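Local coordinates for D-glycero-alpha-D-manno-heptose 7-phosphate kinase (Campylobacter jejuni subsp. jejuni, PDB 4N3O), which phosphorylates D-glycero-alpha-D-manno-heptose 7-phosphate at C-1 with ATP, an early step toward the GDP-heptose used to build the bacterial capsule, at residues Gly20-Tyr31 / Met233-Ile241; Trp263-Ile272 / Tyr291-Gly299. All blocks are in the same frame, centred on the assembly; numbering follows the deposited sequence.

Contact 1: residues Gly20-Tyr31 / Met233-Ile241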
loop_
_atom_site.group_PDB
_atom_site.type_symbol
_atom_site.label_atom_id
_atom_site.label_comp_id
_atom_site.label_asym_id
_atom_site.label_seq_id
_atom_site.Cartn_x
_atom_site.Cartn_y
_atom_site.Cartn_z
ATOM N N GLY A 20 -13.121 -6.608 -22.378
ATOM C CA GLY A 20 -14.124 -6.587 -23.435
ATOM C C GLY A 20 -14.347 -7.994 -23.953
ATOM O O GLY A 20 -13.414 -8.797 -23.988
ATOM N N GLY A 21 -15.579 -8.292 -24.370
ATOM C CA GLY A 21 -15.929 -9.626 -24.874
ATOM C C GLY A 21 -16.416 -9.655 -26.313
ATOM O O GLY A 21 -17.204 -8.804 -26.728
ATOM N N THR A 22 -15.940 -10.646 -27.066
ATOM C CA THR A 22 -16.318 -10.855 -28.470
ATOM C C THR A 22 -16.590 -12.343 -28.687
ATOM O O THR A 22 -15.674 -13.164 -28.617
ATOM C CB THR A 22 -15.208 -10.400 -29.435
ATOM O OG1 THR A 22 -13.999 -11.117 -29.157
ATOM C CG2 THR A 22 -14.952 -8.908 -29.294
ATOM N N ASP A 23 -17.844 -12.684 -28.972
ATOM C CA ASP A 23 -18.240 -14.086 -29.127
ATOM C C ASP A 23 -18.896 -14.421 -30.468
ATOM O O ASP A 23 -19.971 -13.905 -30.769
ATOM C CB ASP A 23 -19.188 -14.473 -27.979
ATOM C CG ASP A 23 -20.348 -13.493 -27.807
ATOM O OD1 ASP A 23 -20.416 -12.488 -28.551
ATOM O OD2 ASP A 23 -21.187 -13.729 -26.912
ATOM N N ILE A 24 -18.272 -15.268 -31.292
ATOM C CA ILE A 24 -16.961 -15.902 -31.044
ATOM C C ILE A 24 -16.215 -15.978 -32.373
ATOM O O ILE A 24 -15.034 -15.630 -32.455
ATOM C CB ILE A 24 -17.083 -17.338 -30.475
ATOM C CG1 ILE A 24 -17.709 -17.319 -29.077
ATOM C CG2 ILE A 24 -15.716 -18.016 -30.418
ATOM C CD1 ILE A 24 -17.843 -18.681 -28.430
ATOM N N ASN A 25 -16.919 -16.430 -33.411
ATOM C CA ASN A 25 -16.354 -16.561 -34.753
ATOM C C ASN A 25 -16.252 -15.222 -35.501
ATOM O O ASN A 25 -16.152 -15.202 -36.731
ATOM C CB ASN A 25 -17.176 -17.560 -35.583
ATOM C CG ASN A 25 -17.239 -18.947 -34.953
ATOM O OD1 ASN A 25 -17.961 -19.822 -35.430
ATOM N ND2 ASN A 25 -16.486 -19.152 -33.874
ATOM N N LEU A 26 -16.293 -14.111 -34.757
ATOM C CA LEU A 26 -16.149 -12.769 -35.336
ATOM C C LEU A 26 -14.755 -12.611 -35.932
ATOM O O LEU A 26 -14.537 -11.802 -36.839
ATOM C CB LEU A 26 -16.375 -11.693 -34.269
ATOM C CG LEU A 26 -17.806 -11.506 -33.762
ATOM C CD1 LEU A 26 -17.834 -10.620 -32.524
ATOM C CD2 LEU A 26 -18.687 -10.933 -34.865
ATOM N N TYR A 27 -13.816 -13.384 -35.396
ATOM C CA TYR A 27 -12.443 -13.392 -35.866
ATOM C C TYR A 27 -12.087 -14.802 -36.306
ATOM O O TYR A 27 -12.688 -15.781 -35.857
ATOM C CB TYR A 27 -11.480 -12.960 -34.751
ATOM C CG TYR A 27 -11.762 -11.595 -34.179
ATOM C CD1 TYR A 27 -11.247 -10.449 -34.773
ATOM C CD2 TYR A 27 -12.541 -11.451 -33.035
ATOM C CE1 TYR A 27 -11.506 -9.192 -34.249
ATOM C CE2 TYR A 27 -12.804 -10.202 -32.499
ATOM C CZ TYR A 27 -12.285 -9.073 -33.107
ATOM O OH TYR A 27 -12.547 -7.828 -32.570
ATOM N N CYS A 28 -11.102 -14.892 -37.188
ATOM C CA CYS A 28 -10.616 -16.173 -37.674
ATOM C C CYS A 28 -9.622 -16.780 -36.678
ATOM O O CYS A 28 -9.138 -17.896 -36.877
ATOM C CB CYS A 28 -9.970 -15.983 -39.039
ATOM S SG CYS A 28 -9.002 -14.462 -39.138
ATOM N N ASP A 29 -9.327 -16.030 -35.611
ATOM C CA ASP A 29 -8.425 -16.472 -34.546
ATOM C C ASP A 29 -9.206 -17.201 -33.465
ATOM O O ASP A 29 -8.671 -18.083 -32.795
ATOM C CB ASP A 29 -7.753 -15.268 -33.868
ATOM C CG ASP A 29 -6.996 -14.383 -34.833
ATOM O OD1 ASP A 29 -6.892 -14.733 -36.031
ATOM O OD2 ASP A 29 -6.505 -13.330 -34.386
ATOM N N LYS A 30 -10.474 -16.810 -33.312
ATOM C CA LYS A 30 -11.383 -17.321 -32.273
ATOM C C LYS A 30 -11.161 -16.503 -30.982
ATOM O O LYS A 30 -11.342 -16.990 -29.864
ATOM C CB LYS A 30 -11.221 -18.831 -32.045
ATOM C CG LYS A 30 -11.436 -19.661 -33.305
ATOM C CD LYS A 30 -11.245 -21.144 -33.047
ATOM C CE LYS A 30 -11.424 -21.952 -34.319
ATOM N NZ LYS A 30 -11.236 -23.406 -34.072
ATOM N N TYR A 31 -10.787 -15.239 -31.182
ATOM C CA TYR A 31 -10.520 -14.289 -30.111
ATOM C C TYR A 31 -11.816 -14.001 -29.348
ATOM O O TYR A 31 -12.733 -13.374 -29.878
ATOM C CB TYR A 31 -9.946 -13.013 -30.744
ATOM C CG TYR A 31 -9.439 -11.940 -29.804
ATOM C CD1 TYR A 31 -8.155 -12.010 -29.258
ATOM C CD2 TYR A 31 -10.212 -10.819 -29.516
ATOM C CE1 TYR A 31 -7.678 -11.018 -28.418
ATOM C CE2 TYR A 31 -9.742 -9.820 -28.677
ATOM C CZ TYR A 31 -8.477 -9.922 -28.131
ATOM O OH TYR A 31 -8.013 -8.918 -27.305
HETATM N N MSE A 233 -18.671 -3.890 -31.350
HETATM C CA MSE A 233 -18.057 -5.018 -30.649
HETATM C C MSE A 233 -16.833 -5.497 -31.403
HETATM O O MSE A 233 -15.947 -6.121 -30.825
HETATM C CB MSE A 233 -19.133 -6.113 -30.557
HETATM C CG MSE A 233 -18.652 -7.459 -30.015
HETATM SE SE MSE A 233 -20.102 -8.788 -30.167
HETATM C CE MSE A 233 -20.482 -8.994 -28.246
ATOM N N HIS A 234 -16.771 -5.196 -32.699
ATOM C CA HIS A 234 -15.650 -5.611 -33.557
ATOM C C HIS A 234 -14.384 -4.759 -33.312
ATOM O O HIS A 234 -13.279 -5.149 -33.704
ATOM C CB HIS A 234 -16.076 -5.523 -35.032
ATOM C CG HIS A 234 -15.211 -6.307 -35.970
ATOM N ND1 HIS A 234 -15.533 -7.582 -36.384
ATOM C CD2 HIS A 234 -14.045 -5.995 -36.584
ATOM C CE1 HIS A 234 -14.602 -8.024 -37.210
ATOM N NE2 HIS A 234 -13.686 -7.081 -37.347
ATOM N N ALA A 235 -14.555 -3.604 -32.662
ATOM C CA ALA A 235 -13.437 -2.704 -32.349
ATOM C C ALA A 235 -12.762 -3.063 -31.011
ATOM O O ALA A 235 -11.833 -2.384 -30.572
ATOM C CB ALA A 235 -13.914 -1.258 -32.327
ATOM N N ILE A 236 -13.233 -4.132 -30.375
ATOM C CA ILE A 236 -12.675 -4.588 -29.107
ATOM C C ILE A 236 -11.241 -5.103 -29.263
ATOM O O ILE A 236 -10.369 -4.719 -28.488
ATOM C CB ILE A 236 -13.584 -5.647 -28.445
ATOM C CG1 ILE A 236 -14.871 -4.970 -27.950
ATOM C CG2 ILE A 236 -12.875 -6.319 -27.278
ATOM C CD1 ILE A 236 -15.844 -5.893 -27.250
ATOM N N LYS A 237 -10.994 -5.958 -30.257
ATOM C CA LYS A 237 -9.635 -6.481 -30.488
ATOM C C LYS A 237 -8.675 -5.365 -30.913
ATOM O O LYS A 237 -7.456 -5.503 -30.793
ATOM C CB LYS A 237 -9.637 -7.583 -31.540
ATOM C CG LYS A 237 -8.266 -8.188 -31.811
ATOM C CD LYS A 237 -8.358 -9.288 -32.854
ATOM C CE LYS A 237 -7.009 -9.931 -33.117
ATOM N NZ LYS A 237 -7.146 -11.051 -34.088
ATOM N N GLN A 238 -9.232 -4.276 -31.432
ATOM C CA GLN A 238 -8.434 -3.129 -31.828
ATOM C C GLN A 238 -8.057 -2.358 -30.561
ATOM O O GLN A 238 -6.923 -1.906 -30.408
ATOM C CB GLN A 238 -9.221 -2.230 -32.799
ATOM C CG GLN A 238 -8.434 -1.049 -33.353
ATOM C CD GLN A 238 -7.257 -1.472 -34.217
ATOM O OE1 GLN A 238 -7.244 -2.572 -34.782
ATOM N NE2 GLN A 238 -6.264 -0.591 -34.338
ATOM N N ASP A 239 -9.017 -2.216 -29.651
ATOM C CA ASP A 239 -8.771 -1.523 -28.385
ATOM C C ASP A 239 -7.708 -2.242 -27.556
ATOM O O ASP A 239 -6.941 -1.598 -26.855
ATOM C CB ASP A 239 -10.076 -1.355 -27.593
ATOM C CG ASP A 239 -11.000 -0.310 -28.208
ATOM O OD1 ASP A 239 -10.485 0.731 -28.685
ATOM O OD2 ASP A 239 -12.233 -0.513 -28.193
ATOM N N ALA A 240 -7.666 -3.566 -27.663
ATOM C CA ALA A 240 -6.686 -4.384 -26.954
ATOM C C ALA A 240 -5.270 -4.080 -27.442
ATOM O O ALA A 240 -4.410 -3.698 -26.650
ATOM C CB ALA A 240 -6.994 -5.870 -27.138
ATOM N N ILE A 241 -5.014 -4.266 -28.735
ATOM C CA ILE A 241 -3.669 -3.978 -29.254
ATOM C C ILE A 241 -3.289 -2.504 -29.033
ATOM O O ILE A 241 -2.118 -2.175 -28.843
ATOM C CB ILE A 241 -3.501 -4.379 -30.735
ATOM C CG1 ILE A 241 -4.576 -3.714 -31.615
ATOM C CG2 ILE A 241 -3.542 -5.896 -30.880
ATOM C CD1 ILE A 241 -4.640 -4.253 -33.034
#
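K237, on the first turn of helix 236-248, lies in the corner formed by the faces of the Y27 and Y31 rings, and its methylenes make the CH-pi contacts. CD lies over a face of the Y27 ring, 3.9 Å from its centroid. CG lies over a face of the Y31 ring, 4.0 Å from that centroid and 17° off the normal. With CG anti to the backbone N (chi1 -179°) and the rest of the chain extended, the lysine is long enough to pass both tyrosines and bring NZ to D29. There NZ forms a salt bridge with OD2, although the modelled separation is too short to be taken literally.

The hydrogen bonding centres on the Y27 hydroxyl. OH donates to H234 O at 3.0 Å, approaching from well above the carbonyl plane, and weakly accepts K237 N, so a phenol engages backbone polar groups at the helix start. Within 20-31, chi1 of 58° sends T22 OG1 to Y31 O at 2.7 Å. The H234 ring lies nearly parallel to that of Y27, but slid aside with little overlap.

The apolar contacts involve I236 and M233. G20, without a side chain, lets I236 CG2 come to 4.0 Å from its carbonyl C. T22 CG2 meets I236 CB at 3.6 Å. The selenomethionine M233 bends at chi3, its SE 3.7 Å from L26 CD1.

Elsewhere carbon meets polar oxygen: M233 CE is close to D23 OD1, and A240 offers a small methyl to the Y31 hydroxyl, which is buried and has no polar partner in the model.

G20, G21, T22 and D23 probably bind the sugar substrate, as in related kinases. The chemistry implies that K237 is one major anchor of the loop following them, alongside the Y27 hydroxyl bond and the apolar contacts of M233 and I236.

Contact 2: residues Trp263-Ile272 / Tyr291-Gly299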
loop_
_atom_site.group_PDB
_atom_site.type_symbol
_atom_site.label_atom_id
_atom_site.label_comp_id
_atom_site.label_asym_id
_atom_site.label_seq_id
_atom_site.Cartn_x
_atom_site.Cartn_y
_atom_site.Cartn_z
ATOM N N TRP A 263 -14.808 2.160 -20.357
ATOM C CA TRP A 263 -15.617 2.394 -19.167
ATOM C C TRP A 263 -17.014 2.939 -19.476
ATOM O O TRP A 263 -17.862 3.027 -18.584
ATOM C CB TRP A 263 -14.854 3.323 -18.241
ATOM C CG TRP A 263 -13.747 2.630 -17.504
ATOM C CD1 TRP A 263 -13.061 1.505 -17.891
ATOM C CD2 TRP A 263 -13.133 3.075 -16.303
ATOM N NE1 TRP A 263 -12.094 1.198 -16.968
ATOM C CE2 TRP A 263 -12.109 2.153 -15.986
ATOM C CE3 TRP A 263 -13.354 4.161 -15.450
ATOM C CZ2 TRP A 263 -11.316 2.283 -14.849
ATOM C CZ3 TRP A 263 -12.570 4.286 -14.317
ATOM C CH2 TRP A 263 -11.561 3.357 -14.028
ATOM N N ARG A 264 -17.244 3.312 -20.733
ATOM C CA ARG A 264 -18.554 3.782 -21.181
ATOM C C ARG A 264 -19.054 2.731 -22.170
ATOM O O ARG A 264 -18.896 2.880 -23.383
ATOM C CB ARG A 264 -18.447 5.153 -21.851
ATOM C CG ARG A 264 -17.826 6.233 -20.980
ATOM C CD ARG A 264 -17.822 7.568 -21.705
ATOM N NE ARG A 264 -17.144 7.483 -23.002
ATOM C CZ ARG A 264 -15.854 7.750 -23.225
ATOM N NH1 ARG A 264 -15.370 7.619 -24.457
ATOM N NH2 ARG A 264 -15.040 8.144 -22.237
ATOM N N SER A 265 -19.636 1.656 -21.644
ATOM C CA SER A 265 -20.092 0.543 -22.479
ATOM C C SER A 265 -21.605 0.413 -22.552
ATOM O O SER A 265 -22.229 0.684 -23.578
ATOM C CB SER A 265 -19.522 -0.776 -21.932
ATOM O OG SER A 265 -18.113 -0.748 -21.874
ATOM N N LYS A 266 -22.167 0.003 -21.425
ATOM C CA LYS A 266 -23.582 -0.286 -21.264
ATOM C C LYS A 266 -23.664 -0.925 -19.894
ATOM O O LYS A 266 -24.357 -0.435 -19.009
ATOM C CB LYS A 266 -24.068 -1.294 -22.315
ATOM C CG LYS A 266 -25.390 -1.974 -21.972
ATOM C CD LYS A 266 -25.627 -3.195 -22.850
ATOM C CE LYS A 266 -26.848 -3.994 -22.411
ATOM N NZ LYS A 266 -28.120 -3.234 -22.526
ATOM N N LYS A 267 -22.922 -2.024 -19.742
ATOM C CA LYS A 267 -22.876 -2.785 -18.502
ATOM C C LYS A 267 -22.313 -1.955 -17.344
ATOM O O LYS A 267 -22.582 -2.255 -16.183
ATOM C CB LYS A 267 -22.067 -4.078 -18.704
ATOM C CG LYS A 267 -22.016 -4.991 -17.485
ATOM C CD LYS A 267 -21.470 -6.381 -17.807
ATOM C CE LYS A 267 -20.075 -6.351 -18.424
ATOM N NZ LYS A 267 -19.084 -5.640 -17.570
ATOM N N ILE A 268 -21.536 -0.918 -17.653
ATOM C CA ILE A 268 -20.997 -0.047 -16.608
ATOM C C ILE A 268 -22.038 1.027 -16.309
ATOM O O ILE A 268 -22.497 1.156 -15.171
ATOM C CB ILE A 268 -19.637 0.592 -16.989
ATOM C CG1 ILE A 268 -18.517 -0.463 -16.992
ATOM C CG2 ILE A 268 -19.258 1.690 -15.998
ATOM C CD1 ILE A 268 -18.672 -1.568 -18.019
ATOM N N ILE A 269 -22.433 1.768 -17.344
ATOM C CA ILE A 269 -23.421 2.839 -17.188
ATOM C C ILE A 269 -24.751 2.302 -16.648
ATOM O O ILE A 269 -25.435 2.994 -15.895
ATOM C CB ILE A 269 -23.650 3.610 -18.512
ATOM C CG1 ILE A 269 -22.334 4.220 -19.023
ATOM C CG2 ILE A 269 -24.704 4.702 -18.331
ATOM C CD1 ILE A 269 -21.688 5.211 -18.074
ATOM N N SER A 270 -25.113 1.077 -17.024
ATOM C CA SER A 270 -26.352 0.470 -16.534
ATOM C C SER A 270 -26.244 0.238 -15.026
ATOM O O SER A 270 -27.147 0.623 -14.288
ATOM C CB SER A 270 -26.669 -0.848 -17.265
ATOM O OG SER A 270 -27.877 -1.430 -16.798
ATOM N N GLU A 271 -25.139 -0.370 -14.575
ATOM C CA GLU A 271 -24.918 -0.632 -13.133
ATOM C C GLU A 271 -24.931 0.646 -12.286
ATOM O O GLU A 271 -25.312 0.615 -11.116
ATOM C CB GLU A 271 -23.609 -1.400 -12.888
ATOM C CG GLU A 271 -23.623 -2.850 -13.364
ATOM C CD GLU A 271 -22.327 -3.597 -13.065
ATOM O OE1 GLU A 271 -21.593 -3.198 -12.132
ATOM O OE2 GLU A 271 -22.053 -4.609 -13.750
ATOM N N ILE A 272 -24.504 1.758 -12.880
ATOM C CA ILE A 272 -24.498 3.050 -12.200
ATOM C C ILE A 272 -25.929 3.579 -12.128
ATOM O O ILE A 272 -26.478 3.768 -11.042
ATOM C CB ILE A 272 -23.620 4.086 -12.951
ATOM C CG1 ILE A 272 -22.166 3.625 -13.006
ATOM C CG2 ILE A 272 -23.705 5.457 -12.286
ATOM C CD1 ILE A 272 -21.295 4.481 -13.902
ATOM N N TYR A 291 -13.372 12.311 -13.492
ATOM C CA TYR A 291 -13.799 12.477 -14.887
ATOM C C TYR A 291 -14.197 11.146 -15.500
ATOM O O TYR A 291 -14.520 11.067 -16.679
ATOM C CB TYR A 291 -12.715 13.158 -15.741
ATOM C CG TYR A 291 -11.363 12.475 -15.779
ATOM C CD1 TYR A 291 -11.105 11.417 -16.659
ATOM C CD2 TYR A 291 -10.323 12.918 -14.969
ATOM C CE1 TYR A 291 -9.859 10.804 -16.705
ATOM C CE2 TYR A 291 -9.073 12.314 -15.007
ATOM C CZ TYR A 291 -8.840 11.260 -15.876
ATOM O OH TYR A 291 -7.585 10.673 -15.897
ATOM N N SER A 292 -14.205 10.103 -14.681
ATOM C CA SER A 292 -14.537 8.769 -15.164
ATOM C C SER A 292 -14.533 7.798 -13.987
ATOM O O SER A 292 -13.732 7.938 -13.066
ATOM C CB SER A 292 -13.516 8.315 -16.224
ATOM O OG SER A 292 -13.813 7.030 -16.724
ATOM N N GLY A 293 -15.430 6.819 -14.025
ATOM C CA GLY A 293 -15.509 5.820 -12.976
ATOM C C GLY A 293 -16.350 4.621 -13.377
ATOM O O GLY A 293 -17.154 4.710 -14.302
ATOM N N LYS A 294 -16.151 3.505 -12.676
ATOM C CA LYS A 294 -16.896 2.267 -12.913
ATOM C C LYS A 294 -17.295 1.650 -11.587
ATOM O O LYS A 294 -16.656 1.906 -10.556
ATOM C CB LYS A 294 -16.049 1.240 -13.656
ATOM C CG LYS A 294 -14.768 0.896 -12.913
ATOM C CD LYS A 294 -14.239 -0.491 -13.237
ATOM C CE LYS A 294 -13.896 -0.673 -14.697
ATOM N NZ LYS A 294 -13.182 -1.966 -14.875
ATOM N N THR A 295 -18.345 0.836 -11.623
ATOM C CA THR A 295 -18.836 0.115 -10.454
ATOM C C THR A 295 -18.574 -1.345 -10.724
ATOM O O THR A 295 -18.967 -1.850 -11.771
ATOM C CB THR A 295 -20.356 0.287 -10.248
ATOM O OG1 THR A 295 -21.058 -0.193 -11.401
ATOM C CG2 THR A 295 -20.720 1.738 -10.029
ATOM N N SER A 296 -17.912 -2.029 -9.803
ATOM C CA SER A 296 -17.620 -3.442 -9.996
ATOM C C SER A 296 -18.158 -4.298 -8.846
ATOM O O SER A 296 -18.287 -3.827 -7.704
ATOM C CB SER A 296 -16.117 -3.643 -10.187
ATOM O OG SER A 296 -15.776 -5.015 -10.312
ATOM N N GLY A 297 -18.489 -5.551 -9.174
ATOM C CA GLY A 297 -19.028 -6.518 -8.213
ATOM C C GLY A 297 -20.174 -5.959 -7.390
ATOM O O GLY A 297 -20.390 -6.393 -6.256
ATOM N N ALA A 298 -20.912 -5.006 -7.970
ATOM C CA ALA A 298 -22.032 -4.340 -7.292
ATOM C C ALA A 298 -22.944 -5.344 -6.586
ATOM O O ALA A 298 -23.959 -5.785 -7.135
ATOM C CB ALA A 298 -22.825 -3.488 -8.280
ATOM N N GLY A 299 -22.553 -5.695 -5.363
ATOM C CA GLY A 299 -23.287 -6.648 -4.543
ATOM C C GLY A 299 -23.167 -6.307 -3.071
ATOM O O GLY A 299 -23.216 -5.133 -2.701
#
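W263 presents one face of its indole to K294, whose CE sits over the five-membered ring, 3.7 Å from its centroid. The lysine gets there by a folded route: CG lies between the backbone N and the carbonyl carbon (chi1 58°), and a bend at chi3 carries CE across the ring. Its ammonium then donates to G16 O, while W263 NE1 donates to L17 O, so both polar ends are used on strand 6-21. Farther round the indole, S292 OG comes to 3.2 Å from W263 CE3, and W263 CZ3 also rests near G293 CA.

T295 is split between two partners. Its OG1 donates to E271 OE1 at 3.1 Å, meeting the carboxylate on the anti side and 29° out of its plane, while CG2 touches I272 CG1 at 3.8 Å. The branched I268 lays CG2 against K294 CA at 3.9 Å.

Helix 267-272 runs at 77° to strand 291-296. This is the helix-on-antiparallel-sheet layering of the GHMP kinase C-terminal domain, with the strand leading into the glycine-rich turn of the family's third conserved motif.

From the N terminus, strand 6-21 runs into the loop that returns as strand 31-40, and this loop waits some 200 residues for its partner. Contact 1 closes that long excursion, which takes in most of the N-terminal domain, when the chain enters helix 236-248. Helix 252-262 then leads to contact 2, a short closure of 18 intervening residues, mostly helix 276-287, that ends at strand 290-296. The two loops follow in series, neither nested nor crossed. Their centres are 21 Å apart and their nearest atoms about 7 Å. Contact 1 ties the 22-30 loop and the ends of strands 6-21 and 31-40 to helix 236-248; contact 2 fastens a helix to the four-stranded antiparallel sheet.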